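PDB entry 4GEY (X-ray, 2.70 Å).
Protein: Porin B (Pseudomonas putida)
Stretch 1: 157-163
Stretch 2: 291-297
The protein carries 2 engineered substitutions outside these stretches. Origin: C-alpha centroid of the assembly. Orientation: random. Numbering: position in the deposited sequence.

Stretch 1 (157-163) DFNSFPC
Stretch 2, residues 291-297: WWVVAQQ

The most unusual feature of this contact is an asparagine laid against a tryptophan: Asn 159 ND2 lies over one face of the Trp 292 ring, 3.3 Å from Trp 292 CD1, and Asn 159 CB sits 3.8 Å from the centroid of the Trp 292 five-membered ring, 13° off the ring normal, a CH-pi geometry. Asn 159 adopts a left-handed conformation (phi/psi 60/27) in a segment without regular helix or strand, and its t rotamer (chi1 -176°, chi2 -136°) places ND2 over the indole face and against Val 294, where Asn 159 ND2 is 3.2 Å from Val 294 CG2.

No direct hydrogen bond crosses between the stretches; the polar link is water. Water 1 accepts from Asn 159 ND2 at 3.0 Å and makes a weak bond to Val 293 O, to which it donates at 3.4 Å. Asn 159 OD1 and Trp 292 NE1 are satisfied elsewhere in the structure.

To build the frame, set residues 291-297 as a strand that runs on beyond both ends, with phi between -157° and -127° and psi between 130° and 167°. Its alternation sets the pattern: Trp 292, Val 294 and Gln 296 direct CA-to-CB toward the loop, Val 293 and Ala 295 away. The loop passes over in broadly the same direction, 38° apart from end to end, and the register is read from the nearest CA pair, Asn 159 CA and Val 294 CA, 6.8 Å apart. The surface buried between the two stretches is 358 Å², both sides summed.

Trp 292 takes chi1 75° (p) and chi2 77°. Phe 158 (phi/psi -106/138), chi1 m and chi2 89°, touches it through its base, Phe 158 CB to Trp 292 CZ2 at 4.3 Å, while the end of its side chain leads away. Phe 158, Asn 159 and Pro 162 (-67/-179) point CA-to-CB sideways. Ser 160 (-68/139) points away and offers backbone instead, Ser 160 O lying 4.2 Å from Val 294 CG1.

Phe 161 (-149/147) starts sideways, but with chi1 -172° (t) and chi2 74° its ring end comes nearer. Phe 161 CD1 packs 3.8 Å from Val 294 CG1, an apolar contact, and Phe 161 CE1 lies 3.9 Å from Gln 296 CD; both approaches to the ring are oblique. Val 294, chi1 -162° (t), thus meets Asn 159 through CG2 and Phe 161 through CG1. Gln 296 extends with chi1 m, chi2 t and chi3 -99°, bringing Gln 296 NE2 to 3.6 Å from Pro 162 CD, a packing contact against a C-gamma exo ring.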

# COMPACT_ATOMS: atom_id res chain seq x y z
N ASP A 157 -1.33 -3.95 -9.96
CA ASP A 157 -0.77 -5.06 -10.73
C ASP A 157 0.64 -5.43 -10.29
O ASP A 157 1.05 -6.59 -10.34
CB ASP A 157 -0.76 -4.74 -12.23
CG ASP A 157 -2.15 -4.56 -12.79
OD1 ASP A 157 -2.73 -3.49 -12.52
OD2 ASP A 157 -2.64 -5.48 -13.48
N PHE A 158 1.39 -4.43 -9.87
CA PHE A 158 2.79 -4.63 -9.56
C PHE A 158 3.02 -4.65 -8.05
O PHE A 158 2.42 -3.85 -7.32
CB PHE A 158 3.62 -3.54 -10.25
CG PHE A 158 3.51 -3.55 -11.76
CD1 PHE A 158 2.53 -2.83 -12.40
CD2 PHE A 158 4.40 -4.28 -12.53
CE1 PHE A 158 2.43 -2.84 -13.78
CE2 PHE A 158 4.31 -4.30 -13.89
CZ PHE A 158 3.32 -3.58 -14.53
N ASN A 159 3.86 -5.57 -7.57
CA ASN A 159 4.29 -5.56 -6.17
C ASN A 159 3.08 -5.68 -5.26
O ASN A 159 3.07 -5.22 -4.12
CB ASN A 159 5.08 -4.26 -5.90
CG ASN A 159 5.67 -4.19 -4.50
OD1 ASN A 159 5.60 -3.15 -3.84
ND2 ASN A 159 6.24 -5.29 -4.03
N SER A 160 2.03 -6.31 -5.78
CA SER A 160 0.75 -6.39 -5.07
C SER A 160 0.82 -7.25 -3.82
O SER A 160 1.45 -8.30 -3.83
CB SER A 160 -0.32 -6.93 -6.00
OG SER A 160 -0.36 -6.21 -7.21
N PHE A 161 0.17 -6.78 -2.76
CA PHE A 161 0.12 -7.47 -1.46
C PHE A 161 -1.24 -7.12 -0.85
O PHE A 161 -1.74 -6.02 -1.08
CB PHE A 161 1.28 -6.99 -0.57
CG PHE A 161 1.45 -7.77 0.72
CD1 PHE A 161 1.97 -9.06 0.72
CD2 PHE A 161 1.10 -7.19 1.95
CE1 PHE A 161 2.12 -9.77 1.90
CE2 PHE A 161 1.26 -7.89 3.13
CZ PHE A 161 1.75 -9.18 3.12
N PRO A 162 -1.86 -8.04 -0.08
CA PRO A 162 -3.20 -7.77 0.48
C PRO A 162 -3.21 -6.65 1.52
O PRO A 162 -2.17 -6.05 1.83
CB PRO A 162 -3.58 -9.09 1.16
CG PRO A 162 -2.74 -10.13 0.51
CD PRO A 162 -1.43 -9.43 0.16
N CYS A 163 -4.38 -6.37 2.06
CA CYS A 163 -4.51 -5.26 2.99
C CYS A 163 -5.44 -5.60 4.14
O CYS A 163 -6.48 -4.97 4.33
CB CYS A 163 -5.01 -4.01 2.27
SG CYS A 163 -4.83 -2.52 3.26
N TRP A 291 14.29 -2.38 -6.70
CA TRP A 291 13.87 -3.77 -6.86
C TRP A 291 12.94 -4.18 -5.73
O TRP A 291 12.85 -3.50 -4.70
CB TRP A 291 15.06 -4.73 -6.81
CG TRP A 291 16.11 -4.54 -7.84
CD1 TRP A 291 17.12 -3.62 -7.82
CD2 TRP A 291 16.31 -5.34 -9.01
NE1 TRP A 291 17.92 -3.78 -8.92
CE2 TRP A 291 17.44 -4.83 -9.67
CE3 TRP A 291 15.63 -6.42 -9.57
CZ2 TRP A 291 17.91 -5.36 -10.87
CZ3 TRP A 291 16.10 -6.96 -10.75
CH2 TRP A 291 17.22 -6.43 -11.39
N TRP A 292 12.28 -5.32 -5.89
CA TRP A 292 11.39 -5.80 -4.84
C TRP A 292 11.16 -7.29 -4.91
O TRP A 292 11.28 -7.91 -5.98
CB TRP A 292 10.04 -5.08 -4.90
CG TRP A 292 9.15 -5.51 -6.01
CD1 TRP A 292 8.39 -6.66 -6.07
CD2 TRP A 292 8.86 -4.77 -7.20
NE1 TRP A 292 7.68 -6.69 -7.24
CE2 TRP A 292 7.94 -5.55 -7.96
CE3 TRP A 292 9.29 -3.55 -7.71
CZ2 TRP A 292 7.45 -5.13 -9.19
CZ3 TRP A 292 8.81 -3.14 -8.94
CH2 TRP A 292 7.89 -3.92 -9.67
N VAL A 293 10.85 -7.87 -3.75
CA VAL A 293 10.46 -9.26 -3.67
C VAL A 293 9.20 -9.33 -2.82
O VAL A 293 9.10 -8.66 -1.78
CB VAL A 293 11.55 -10.18 -3.02
CG1 VAL A 293 11.01 -11.59 -2.81
CG2 VAL A 293 12.83 -10.22 -3.86
N VAL A 294 8.23 -10.11 -3.27
CA VAL A 294 7.09 -10.45 -2.43
C VAL A 294 6.96 -11.95 -2.42
O VAL A 294 7.00 -12.59 -3.47
CB VAL A 294 5.78 -9.87 -2.94
CG1 VAL A 294 4.74 -9.89 -1.80
CG2 VAL A 294 5.99 -8.46 -3.46
N ALA A 295 6.82 -12.51 -1.23
CA ALA A 295 6.63 -13.93 -1.11
C ALA A 295 5.51 -14.21 -0.12
O ALA A 295 5.45 -13.60 0.94
CB ALA A 295 7.92 -14.58 -0.68
N GLN A 296 4.62 -15.12 -0.50
CA GLN A 296 3.54 -15.56 0.38
C GLN A 296 3.37 -17.05 0.16
O GLN A 296 3.33 -17.51 -0.97
CB GLN A 296 2.24 -14.86 0.02
CG GLN A 296 2.27 -13.34 0.11
CD GLN A 296 0.96 -12.74 -0.37
OE1 GLN A 296 0.86 -12.29 -1.52
NE2 GLN A 296 -0.05 -12.75 0.49
N GLN A 297 3.26 -17.80 1.24
CA GLN A 297 3.16 -19.24 1.13
C GLN A 297 2.29 -19.84 2.22
O GLN A 297 2.46 -19.55 3.40
CB GLN A 297 4.55 -19.84 1.21
CG GLN A 297 4.59 -21.33 1.03
CD GLN A 297 4.16 -21.72 -0.37
OE1 GLN A 297 4.77 -21.32 -1.35
NE2 GLN A 297 3.08 -22.50 -0.46
O HOH W 1 7.82 -5.57 -1.55